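Local coordinates for mandelate racemase/muconate lactonizing enzyme-like protein (Roseovarius sp. TM1035, PDB 3RCY) that probably acts as a magnesium-dependent enzyme of the mandelate racemase/muconate lactonizing branch of the enolase superfamily, its exact substrate not established, at residues A[190-193]-A[194-198]; A[74-77]-A[78-81]; A[336-340]-A[341-345]; A[155-158]-A[159-162]; A[49-52]-A[53-57]. One frame throughout, in Å; residues are numbered along the deposited sequence.

Contact 1. Residues A[190-193]-A[194-198]; sequences VEFC and RKIRA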
# COMPACT_ATOMS: atom_id res chain seq x y z
N VAL A 190 12.02 -20.85 26.56
CA VAL A 190 12.39 -22.03 25.77
C VAL A 190 12.34 -23.29 26.65
O VAL A 190 11.79 -24.32 26.25
CB VAL A 190 13.78 -21.85 25.10
CG1 VAL A 190 14.30 -23.16 24.53
CG2 VAL A 190 13.73 -20.76 24.00
N GLU A 191 12.91 -23.20 27.85
CA GLU A 191 12.88 -24.32 28.79
C GLU A 191 11.45 -24.76 29.14
O GLU A 191 11.15 -25.96 29.16
CB GLU A 191 13.66 -23.99 30.07
CG GLU A 191 13.88 -25.21 30.97
CD GLU A 191 14.38 -24.88 32.37
OE1 GLU A 191 14.60 -23.68 32.67
OE2 GLU A 191 14.54 -25.82 33.17
N PHE A 192 10.57 -23.80 29.42
CA PHE A 192 9.15 -24.08 29.66
C PHE A 192 8.50 -24.81 28.48
O PHE A 192 7.88 -25.86 28.66
CB PHE A 192 8.37 -22.78 29.94
CG PHE A 192 8.20 -22.45 31.41
CD1 PHE A 192 9.31 -22.13 32.21
CD2 PHE A 192 6.93 -22.41 31.98
CE1 PHE A 192 9.14 -21.80 33.56
CE2 PHE A 192 6.75 -22.08 33.33
CZ PHE A 192 7.87 -21.78 34.12
N CYS A 193 8.64 -24.26 27.27
CA CYS A 193 8.04 -24.87 26.09
C CYS A 193 8.57 -26.28 25.86
O CYS A 193 7.80 -27.19 25.60
CB CYS A 193 8.27 -24.01 24.84
SG CYS A 193 7.30 -22.48 24.80
N ARG A 194 9.89 -26.45 25.97
CA ARG A 194 10.52 -27.75 25.76
C ARG A 194 10.00 -28.80 26.75
O ARG A 194 9.59 -29.90 26.35
CB ARG A 194 12.06 -27.64 25.84
CG ARG A 194 12.81 -28.97 25.70
CD ARG A 194 14.34 -28.81 25.68
NE ARG A 194 14.89 -28.07 26.82
CZ ARG A 194 15.28 -28.61 27.98
NH1 ARG A 194 15.19 -29.93 28.17
NH2 ARG A 194 15.78 -27.84 28.94
N LYS A 195 10.00 -28.45 28.04
CA LYS A 195 9.59 -29.38 29.09
C LYS A 195 8.08 -29.65 29.10
O LYS A 195 7.65 -30.78 29.35
CB LYS A 195 10.10 -28.93 30.47
CG LYS A 195 11.62 -29.03 30.57
CD LYS A 195 12.15 -28.72 31.95
CE LYS A 195 13.66 -28.91 31.97
NZ LYS A 195 14.25 -28.56 33.29
N ILE A 196 7.29 -28.62 28.83
CA ILE A 196 5.83 -28.79 28.75
C ILE A 196 5.44 -29.61 27.52
O ILE A 196 4.61 -30.52 27.63
CB ILE A 196 5.07 -27.43 28.85
CG1 ILE A 196 5.28 -26.80 30.23
CG2 ILE A 196 3.56 -27.62 28.59
CD1 ILE A 196 4.97 -25.30 30.32
N ARG A 197 6.07 -29.34 26.37
CA ARG A 197 5.85 -30.16 25.17
C ARG A 197 6.24 -31.62 25.43
O ARG A 197 5.53 -32.54 25.04
CB ARG A 197 6.58 -29.59 23.95
CG ARG A 197 6.55 -30.48 22.68
CD ARG A 197 5.12 -30.67 22.17
NE ARG A 197 4.61 -29.43 21.60
CZ ARG A 197 3.32 -29.09 21.52
NH1 ARG A 197 2.99 -27.93 20.98
NH2 ARG A 197 2.38 -29.90 22.00
N ALA A 198 7.37 -31.83 26.10
CA ALA A 198 7.81 -33.19 26.42
C ALA A 198 6.80 -33.90 27.34
O ALA A 198 6.58 -35.10 27.20
CB ALA A 198 9.21 -33.20 27.03
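Glu191 and Lys195 pair one turn apart on helix 183-200, an i/i+4 salt bridge on an outer helix of the beta/alpha barrel that enolase-superfamily enzymes share. Lys195 NZ gives a hydrogen bond to Glu191 OE2 at 2.8 Å, and OE2 accepts it on its anti lone pair, the one facing away from OE1. The lysine chain runs fully extended past CG and lies against the glutamate on its way, CE standing 3.8 Å from Glu191 CG. With CG anti to the backbone N (chi1 -169°), the otherwise outward-set Glu191 brings its carboxylate round to meet it. Lys195 NZ has a second acidic partner, Asp148, so the ammonium also ties this helix to helix 147-159. Arg194 passes the same glutamate obliquely: its NH2 lies 3.8 Å from Glu191 CG, with guanidinium and carboxylate planes almost parallel, yet NH2 stays 4.8 Å from OE2, where attraction is probably only long-range. On the buried side, Phe192 and Ile196 turn inward onto strand 164-167, Ile196 also reaching Leu206 of the next strand, which packs the helix of this beta-alpha-beta unit against the barrel wall. Ile196 CD1 meets Phe192 CD2 at 3.9 Å.

Contact 2. Residues A[74-77]-A[78-81]; sequences MFRR and VYSS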
# COMPACT_ATOMS: atom_id res chain seq x y z
N MET A 74 -29.34 0.54 24.59
CA MET A 74 -28.63 0.78 25.85
C MET A 74 -27.13 0.87 25.63
O MET A 74 -26.47 1.73 26.23
CB MET A 74 -29.00 -0.27 26.91
CG MET A 74 -30.44 -0.11 27.38
SD MET A 74 -30.83 -1.10 28.83
CE MET A 74 -31.07 -2.70 28.06
N PHE A 75 -26.58 0.04 24.74
CA PHE A 75 -25.18 0.19 24.36
C PHE A 75 -24.90 1.58 23.78
O PHE A 75 -23.98 2.26 24.24
CB PHE A 75 -24.69 -0.91 23.41
CG PHE A 75 -23.26 -0.71 22.97
CD1 PHE A 75 -22.20 -1.18 23.76
CD2 PHE A 75 -22.96 -0.01 21.80
CE1 PHE A 75 -20.87 -0.97 23.37
CE2 PHE A 75 -21.65 0.20 21.40
CZ PHE A 75 -20.60 -0.28 22.19
N ARG A 76 -25.70 2.02 22.81
CA ARG A 76 -25.51 3.34 22.20
C ARG A 76 -25.55 4.47 23.23
O ARG A 76 -24.77 5.42 23.14
CB ARG A 76 -26.54 3.63 21.10
CG ARG A 76 -26.45 2.74 19.83
CD ARG A 76 -25.03 2.62 19.25
NE ARG A 76 -24.41 3.92 18.98
CZ ARG A 76 -23.24 4.08 18.37
NH1 ARG A 76 -22.54 3.02 17.95
NH2 ARG A 76 -22.75 5.31 18.18
N ARG A 77 -26.48 4.40 24.18
CA ARG A 77 -26.60 5.40 25.22
C ARG A 77 -25.33 5.52 26.05
O ARG A 77 -24.82 6.61 26.25
CB ARG A 77 -27.77 5.07 26.16
CG ARG A 77 -29.14 5.36 25.61
CD ARG A 77 -30.17 4.90 26.62
NE ARG A 77 -31.54 5.17 26.19
CZ ARG A 77 -32.62 4.54 26.66
NH1 ARG A 77 -32.49 3.59 27.58
NH2 ARG A 77 -33.82 4.86 26.20
N VAL A 78 -24.82 4.38 26.53
CA VAL A 78 -23.62 4.39 27.39
C VAL A 78 -22.38 4.76 26.57
O VAL A 78 -21.57 5.57 27.00
CB VAL A 78 -23.41 3.03 28.12
CG1 VAL A 78 -22.20 3.11 29.03
CG2 VAL A 78 -24.65 2.67 28.93
N TYR A 79 -22.27 4.18 25.38
CA TYR A 79 -21.16 4.45 24.46
C TYR A 79 -21.05 5.93 24.11
O TYR A 79 -19.93 6.45 23.96
CB TYR A 79 -21.34 3.63 23.19
CG TYR A 79 -20.18 3.67 22.22
CD1 TYR A 79 -18.98 3.03 22.51
CD2 TYR A 79 -20.31 4.29 20.98
CE1 TYR A 79 -17.91 3.04 21.62
CE2 TYR A 79 -19.25 4.31 20.07
CZ TYR A 79 -18.06 3.67 20.40
OH TYR A 79 -17.01 3.66 19.52
N SER A 80 -22.20 6.60 24.01
CA SER A 80 -22.27 8.01 23.61
C SER A 80 -22.30 8.98 24.80
O SER A 80 -22.23 10.21 24.61
CB SER A 80 -23.53 8.24 22.76
OG SER A 80 -23.57 7.35 21.65
N SER A 81 -22.41 8.42 26.00
CA SER A 81 -22.64 9.20 27.22
C SER A 81 -21.75 10.42 27.37
O SER A 81 -20.52 10.32 27.30
CB SER A 81 -22.52 8.30 28.46
OG SER A 81 -23.02 8.96 29.61
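Arg76 O is approached by two groups of Ser80 on helix 71-80 of the N-terminal capping domain. Ser80 N donates to it at 3.0 Å through a bent bond (138° at the hydrogen), and Ser80 OG stands 2.7 Å away. The hydroxyl proton is not settled on this carbonyl; it may go instead to Leu175 O of the third subunit. One residue earlier, Tyr79 N donates to Phe75 O at 2.8 Å, and their side chains lie side by side, pointing the same way. Phe75 CG is anti to N (chi1 178°), which sets its ring with Tyr79 CB over one face, a CH-pi contact. The ring planes are only 20° apart but slid past each other, so they barely overlap. Arg76, bent at chi2 and chi3, also reaches the tyrosine: Tyr79 CD2 sits over a guanidinium face, while Arg76 NH2 lies at the tyrosine's edge, the planes steeply inclined. Asp241 of the third subunit bonds Tyr79 OH, and Leu175 O of that subunit accepts from Arg76 NE. Around Tyr79, whose side chain is about 5 Å from a bound ribofuranose, Phe75 CZ is 3.7 Å from Tyr79 CD1 and Arg76 NH2 3.9 Å from Tyr79 CD2.

Contact 3. Residues A[336-340]-A[341-345]; sequences ESIET and PFHDA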
# COMPACT_ATOMS: atom_id res chain seq x y z
N GLU A 336 -11.23 -20.03 28.05
CA GLU A 336 -10.42 -19.97 29.27
C GLU A 336 -11.30 -20.31 30.47
O GLU A 336 -12.43 -19.85 30.56
CB GLU A 336 -9.83 -18.56 29.42
CG GLU A 336 -8.71 -18.43 30.45
CD GLU A 336 -7.89 -17.15 30.26
OE1 GLU A 336 -8.35 -16.21 29.57
OE2 GLU A 336 -6.76 -17.08 30.81
N SER A 337 -10.76 -21.11 31.39
CA SER A 337 -11.50 -21.56 32.57
C SER A 337 -10.61 -21.60 33.81
O SER A 337 -9.39 -21.78 33.71
CB SER A 337 -12.13 -22.94 32.31
OG SER A 337 -12.88 -22.95 31.10
N ILE A 338 -11.23 -21.42 34.97
CA ILE A 338 -10.51 -21.45 36.24
C ILE A 338 -11.27 -22.38 37.19
O ILE A 338 -12.45 -22.14 37.51
CB ILE A 338 -10.37 -20.04 36.88
CG1 ILE A 338 -9.77 -19.04 35.88
CG2 ILE A 338 -9.52 -20.12 38.17
CD1 ILE A 338 -9.72 -17.58 36.39
N GLU A 339 -10.61 -23.45 37.61
CA GLU A 339 -11.23 -24.43 38.48
C GLU A 339 -10.79 -24.21 39.93
O GLU A 339 -9.66 -24.55 40.29
CB GLU A 339 -10.87 -25.85 38.02
CG GLU A 339 -11.80 -26.93 38.52
CD GLU A 339 -11.22 -28.34 38.36
OE1 GLU A 339 -10.20 -28.49 37.65
OE2 GLU A 339 -11.78 -29.29 38.96
N THR A 340 -11.67 -23.63 40.74
CA THR A 340 -11.42 -23.49 42.18
C THR A 340 -12.70 -23.80 42.94
O THR A 340 -13.79 -23.68 42.37
CB THR A 340 -10.92 -22.06 42.60
OG1 THR A 340 -12.00 -21.12 42.54
CG2 THR A 340 -9.76 -21.58 41.72
N PRO A 341 -12.58 -24.21 44.22
CA PRO A 341 -13.78 -24.44 45.01
C PRO A 341 -14.71 -23.21 45.05
O PRO A 341 -15.92 -23.36 44.97
CB PRO A 341 -13.23 -24.77 46.42
CG PRO A 341 -11.87 -25.32 46.15
CD PRO A 341 -11.35 -24.52 44.99
N PHE A 342 -14.13 -22.02 45.15
CA PHE A 342 -14.93 -20.79 45.26
C PHE A 342 -15.67 -20.46 43.97
O PHE A 342 -16.86 -20.12 44.01
CB PHE A 342 -14.06 -19.60 45.72
CG PHE A 342 -14.85 -18.36 46.06
CD1 PHE A 342 -15.63 -18.31 47.22
CD2 PHE A 342 -14.81 -17.25 45.23
CE1 PHE A 342 -16.36 -17.16 47.54
CE2 PHE A 342 -15.54 -16.09 45.54
CZ PHE A 342 -16.31 -16.05 46.69
N HIS A 343 -14.98 -20.56 42.82
CA HIS A 343 -15.65 -20.44 41.51
C HIS A 343 -16.87 -21.36 41.43
O HIS A 343 -17.96 -20.92 41.07
CB HIS A 343 -14.71 -20.82 40.36
CG HIS A 343 -13.85 -19.70 39.86
ND1 HIS A 343 -12.58 -19.46 40.34
CD2 HIS A 343 -14.06 -18.79 38.88
CE1 HIS A 343 -12.05 -18.44 39.69
NE2 HIS A 343 -12.92 -18.01 38.80
N ASP A 344 -16.66 -22.63 41.75
CA ASP A 344 -17.73 -23.63 41.64
C ASP A 344 -18.88 -23.35 42.61
O ASP A 344 -20.05 -23.38 42.21
CB ASP A 344 -17.18 -25.05 41.86
CG ASP A 344 -18.16 -26.12 41.42
OD1 ASP A 344 -18.33 -26.33 40.20
OD2 ASP A 344 -18.75 -26.77 42.30
N ALA A 345 -18.55 -23.04 43.86
CA ALA A 345 -19.56 -22.79 44.89
C ALA A 345 -20.39 -21.53 44.62
O ALA A 345 -21.59 -21.50 44.92
CB ALA A 345 -18.90 -22.72 46.28
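Ile338 lies over one face of the His343 imidazole, its CB 4.0 Å from the ring centroid and 26° off the normal, a CH-pi contact. The branch methyl CG2 reaches furthest in, touching CE1 at 3.4 Å, while CD1 passes near NE2; the two side chains cross rather than run alongside. The ring is also held at its edge. Thr340 OG1 lies in the imidazole plane, 2.8 Å from His343 ND1, a hydrogen bond in which either atom could be the donor. The same hydroxyl oxygen accepts from His343 N at 3.0 Å, nearly straight at 169°, so one threonine oxygen binds both the backbone and the side chain of a single residue. This is an N-cap: Thr340 stands just ahead of helix 341-346, and its chi1 of 74° puts OG1 between its own N and carbonyl carbon, aimed at the first turn. Pro341 opens the helix, and Asp344 N closes the first turn onto Thr340 O at 3.1 Å. On the far corner of the imidazole NE2 binds Ala314 O, so both ring nitrogens have partners and the ring's rotation is fixed. Trp24 meets both the His343 and the Phe342 rings, linking the barrel domain to the N-terminal sheet. The segment leaves strand 335-336, next to strand 126-131 in the barrel, and turns into helix 341-346, where Phe342 and Ala345 pack on Leu374 of helix 372-376.

Contact 4. Residues A[155-158]-A[159-162]; sequences ADCV and ARGY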
# COMPACT_ATOMS: atom_id res chain seq x y z
N ALA A 155 1.08 -32.06 32.89
CA ALA A 155 0.78 -33.49 32.90
C ALA A 155 -0.53 -33.76 33.62
O ALA A 155 -1.35 -34.54 33.15
CB ALA A 155 1.92 -34.28 33.54
N ASP A 156 -0.74 -33.09 34.75
CA ASP A 156 -1.98 -33.24 35.49
C ASP A 156 -3.19 -32.68 34.73
O ASP A 156 -4.24 -33.31 34.68
CB ASP A 156 -1.86 -32.62 36.89
CG ASP A 156 -3.01 -33.02 37.79
OD1 ASP A 156 -3.19 -34.23 38.05
OD2 ASP A 156 -3.74 -32.13 38.22
N CYS A 157 -3.05 -31.49 34.13
CA CYS A 157 -4.13 -30.93 33.31
C CYS A 157 -4.54 -31.87 32.18
O CYS A 157 -5.73 -32.10 31.93
CB CYS A 157 -3.71 -29.58 32.72
SG CYS A 157 -3.69 -28.28 33.92
N VAL A 158 -3.54 -32.42 31.50
CA VAL A 158 -3.78 -33.33 30.38
C VAL A 158 -4.42 -34.64 30.83
O VAL A 158 -5.35 -35.13 30.18
CB VAL A 158 -2.48 -33.55 29.58
CG1 VAL A 158 -2.63 -34.70 28.59
CG2 VAL A 158 -2.11 -32.26 28.85
N ALA A 159 -3.96 -35.18 31.95
CA ALA A 159 -4.55 -36.40 32.52
C ALA A 159 -6.05 -36.18 32.75
O ALA A 159 -6.85 -37.08 32.49
CB ALA A 159 -3.86 -36.78 33.82
N ARG A 160 -6.39 -34.98 33.15
CA ARG A 160 -7.72 -34.56 33.51
C ARG A 160 -8.54 -34.20 32.27
O ARG A 160 -9.65 -33.81 32.42
CB ARG A 160 -7.67 -33.34 34.44
CG ARG A 160 -7.72 -33.49 35.96
CD ARG A 160 -7.00 -32.34 36.75
NE ARG A 160 -7.00 -30.95 36.18
CZ ARG A 160 -6.11 -29.99 36.49
NH1 ARG A 160 -6.30 -28.69 36.17
NH2 ARG A 160 -5.02 -30.33 37.16
N GLY A 161 -7.98 -34.33 31.08
CA GLY A 161 -8.69 -34.11 29.83
C GLY A 161 -8.49 -32.78 29.10
O GLY A 161 -9.00 -32.63 27.99
N TYR A 162 -7.78 -31.83 29.70
CA TYR A 162 -7.49 -30.57 29.01
C TYR A 162 -6.67 -30.80 27.75
O TYR A 162 -5.73 -31.61 27.74
CB TYR A 162 -6.79 -29.56 29.93
CG TYR A 162 -7.74 -28.95 30.92
CD1 TYR A 162 -8.54 -27.86 30.57
CD2 TYR A 162 -7.84 -29.46 32.22
CE1 TYR A 162 -9.42 -27.29 31.48
CE2 TYR A 162 -8.73 -28.90 33.13
CZ TYR A 162 -9.51 -27.82 32.76
OH TYR A 162 -10.39 -27.28 33.67
O HOH W 1 -6.09 -34.29 27.58
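Arg160 folds back over the last turn of helix 147-159, which ends in a Schellman motif before strand 164-167 of the beta/alpha barrel. Its CB rests 3.4 Å from Cys157 O, CG and CD follow beside Asp156 O, and CD also nears the Asp156 carboxylate. A bend at chi3 (33°) then brings one guanidinium face over Cys157 CA. NH1 comes 3.5 Å from Cys157 SG, and NH2 points at Asp156 OD2 in a salt bridge, the carboxylate approaching the guanidinium edge with its plane steeply turned. The modelled separation is improbably short and Arg160 has two conformers, so the detail of this pairing is doubtful.

After Arg160 the backbone turns. Gly161 leaves the helix with a positive phi near 100°. Gly161 N bonds Val158 O at 2.9 Å, coming from above the carbonyl plane, and Tyr162 N reaches back to Cys157 O at 3.0 Å. The same Cys157 oxygen lies at the edge of the Tyr162 ring, 3.4 Å from CD2, while Cys157 SG stands obliquely off the ring, a loose sulfur-aromatic contact. Cys157 and Tyr162 both pack on Thr130 of strand 126-131. A water closes the turn, donating to Val158 O at 2.8 Å and to Tyr162 O at 2.7 Å.

Contact 5. Residues A[49-52]-A[53-57]; sequences EAMR and AVIED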
# COMPACT_ATOMS: atom_id res chain seq x y z
N GLU A 49 -14.61 0.73 45.00
CA GLU A 49 -15.51 1.76 45.52
C GLU A 49 -15.83 2.81 44.45
O GLU A 49 -16.99 3.21 44.32
CB GLU A 49 -14.99 2.37 46.82
CG GLU A 49 -14.97 1.37 47.98
CD GLU A 49 -16.28 0.58 48.08
OE1 GLU A 49 -16.25 -0.66 47.93
OE2 GLU A 49 -17.34 1.21 48.28
N ALA A 50 -14.83 3.20 43.67
CA ALA A 50 -15.04 4.11 42.55
C ALA A 50 -15.88 3.43 41.47
O ALA A 50 -16.76 4.05 40.88
CB ALA A 50 -13.71 4.59 41.98
N MET A 51 -15.62 2.15 41.23
CA MET A 51 -16.41 1.38 40.27
C MET A 51 -17.89 1.29 40.64
O MET A 51 -18.75 1.34 39.77
CB MET A 51 -15.80 -0.01 40.02
CG MET A 51 -14.63 0.01 39.03
SD MET A 51 -14.88 0.99 37.50
CE MET A 51 -16.31 0.22 36.72
N ARG A 52 -18.19 1.19 41.94
CA ARG A 52 -19.58 1.23 42.41
C ARG A 52 -20.30 2.49 41.92
O ARG A 52 -21.41 2.41 41.39
CB ARG A 52 -19.66 1.18 43.93
CG ARG A 52 -19.62 -0.20 44.53
CD ARG A 52 -19.84 -0.12 46.06
NE ARG A 52 -19.10 -1.18 46.73
CZ ARG A 52 -19.58 -2.39 46.99
NH1 ARG A 52 -20.83 -2.71 46.65
NH2 ARG A 52 -18.82 -3.28 47.61
N ALA A 53 -19.67 3.64 42.12
CA ALA A 53 -20.26 4.91 41.72
C ALA A 53 -20.46 4.97 40.20
O ALA A 53 -21.48 5.45 39.73
CB ALA A 53 -19.41 6.09 42.20
N VAL A 54 -19.49 4.45 39.44
CA VAL A 54 -19.58 4.43 37.97
C VAL A 54 -20.74 3.55 37.52
O VAL A 54 -21.56 3.98 36.68
CB VAL A 54 -18.24 3.95 37.32
CG1 VAL A 54 -18.42 3.67 35.81
CG2 VAL A 54 -17.14 4.99 37.56
N ILE A 55 -20.82 2.34 38.07
CA ILE A 55 -21.87 1.37 37.72
C ILE A 55 -23.26 1.94 38.04
O ILE A 55 -24.15 1.91 37.19
CB ILE A 55 -21.64 0.01 38.43
CG1 ILE A 55 -20.39 -0.67 37.86
CG2 ILE A 55 -22.85 -0.90 38.28
CD1 ILE A 55 -19.82 -1.77 38.75
N GLU A 56 -23.42 2.48 39.25
CA GLU A 56 -24.68 3.10 39.66
C GLU A 56 -25.10 4.23 38.71
O GLU A 56 -26.27 4.33 38.34
CB GLU A 56 -24.60 3.60 41.12
CG GLU A 56 -24.65 2.48 42.16
CD GLU A 56 -24.35 2.95 43.59
OE1 GLU A 56 -24.06 4.16 43.78
OE2 GLU A 56 -24.39 2.12 44.52
N ASP A 57 -24.14 5.05 38.30
CA ASP A 57 -24.39 6.14 37.34
C ASP A 57 -24.89 5.60 36.00
O ASP A 57 -25.95 5.99 35.52
CB ASP A 57 -23.14 6.99 37.14
CG ASP A 57 -23.39 8.20 36.26
OD1 ASP A 57 -23.65 8.03 35.05
OD2 ASP A 57 -23.31 9.34 36.77
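Met51, Val54 and Ile55 form the packed side of helix 48-63, an amphipathic helix of the N-terminal capping domain, whereas Glu49, Arg52 and Glu56 line its more open side. Met51 is bent at chi2 and chi3 (-45° and -60°), which curls CE back to 4.1 Å from Val54 CG1 and 4.3 Å from Ile55 CG1. This apolar patch presses on Ile25 of strand 24-31 and on Thr90 and Ala94 of helix 89-110. Ile55 holds tight to the backbone as well: its CG1 is 3.2 Å from Met51 O, the carbonyl that takes Ile55 N at 2.9 Å. Ala50 and Ala53 meet Ala53 and Ala50 of the third subunit, so the two copies of the helix meet through alanines here. The other side is looser. Glu56 CG and CB brush Arg52 O, but the charged ends stay apart, Arg52 NH1 lying 6.4 Å from Glu56 OE2. Arg52 instead turns back to Glu49, and its NH1 makes a weak bond to Ile9 O of strand 4-12. Glu49 is modelled in two conformers. In the one described, Arg52 NE gives a nearly straight bond (171°) to Glu49 OE1 at 3.1 Å, which lies in the guanidinium plane.

Overall arrangement
Contacts 2 and 5 belong to the N-terminal capping domain, on the successive helices 71-80 and 48-63, their centres 16 Å apart, and both touch the third subunit. Contacts 1, 3 and 4 belong to the barrel domain; contacts 1 and 2 lie on opposite sides of the chain's centre, 46 Å between centres. Contacts 3 and 4 meet: Glu339 OE1 packs 4.2 Å from both Tyr162 OH and Arg160 NH1. The Ile338 side chain of contact 3 stays about 10 Å from the magnesium bound at Glu235 and Glu261. Contact 2 borders the sugar, whose pocket includes Pro87, next to Tyr79.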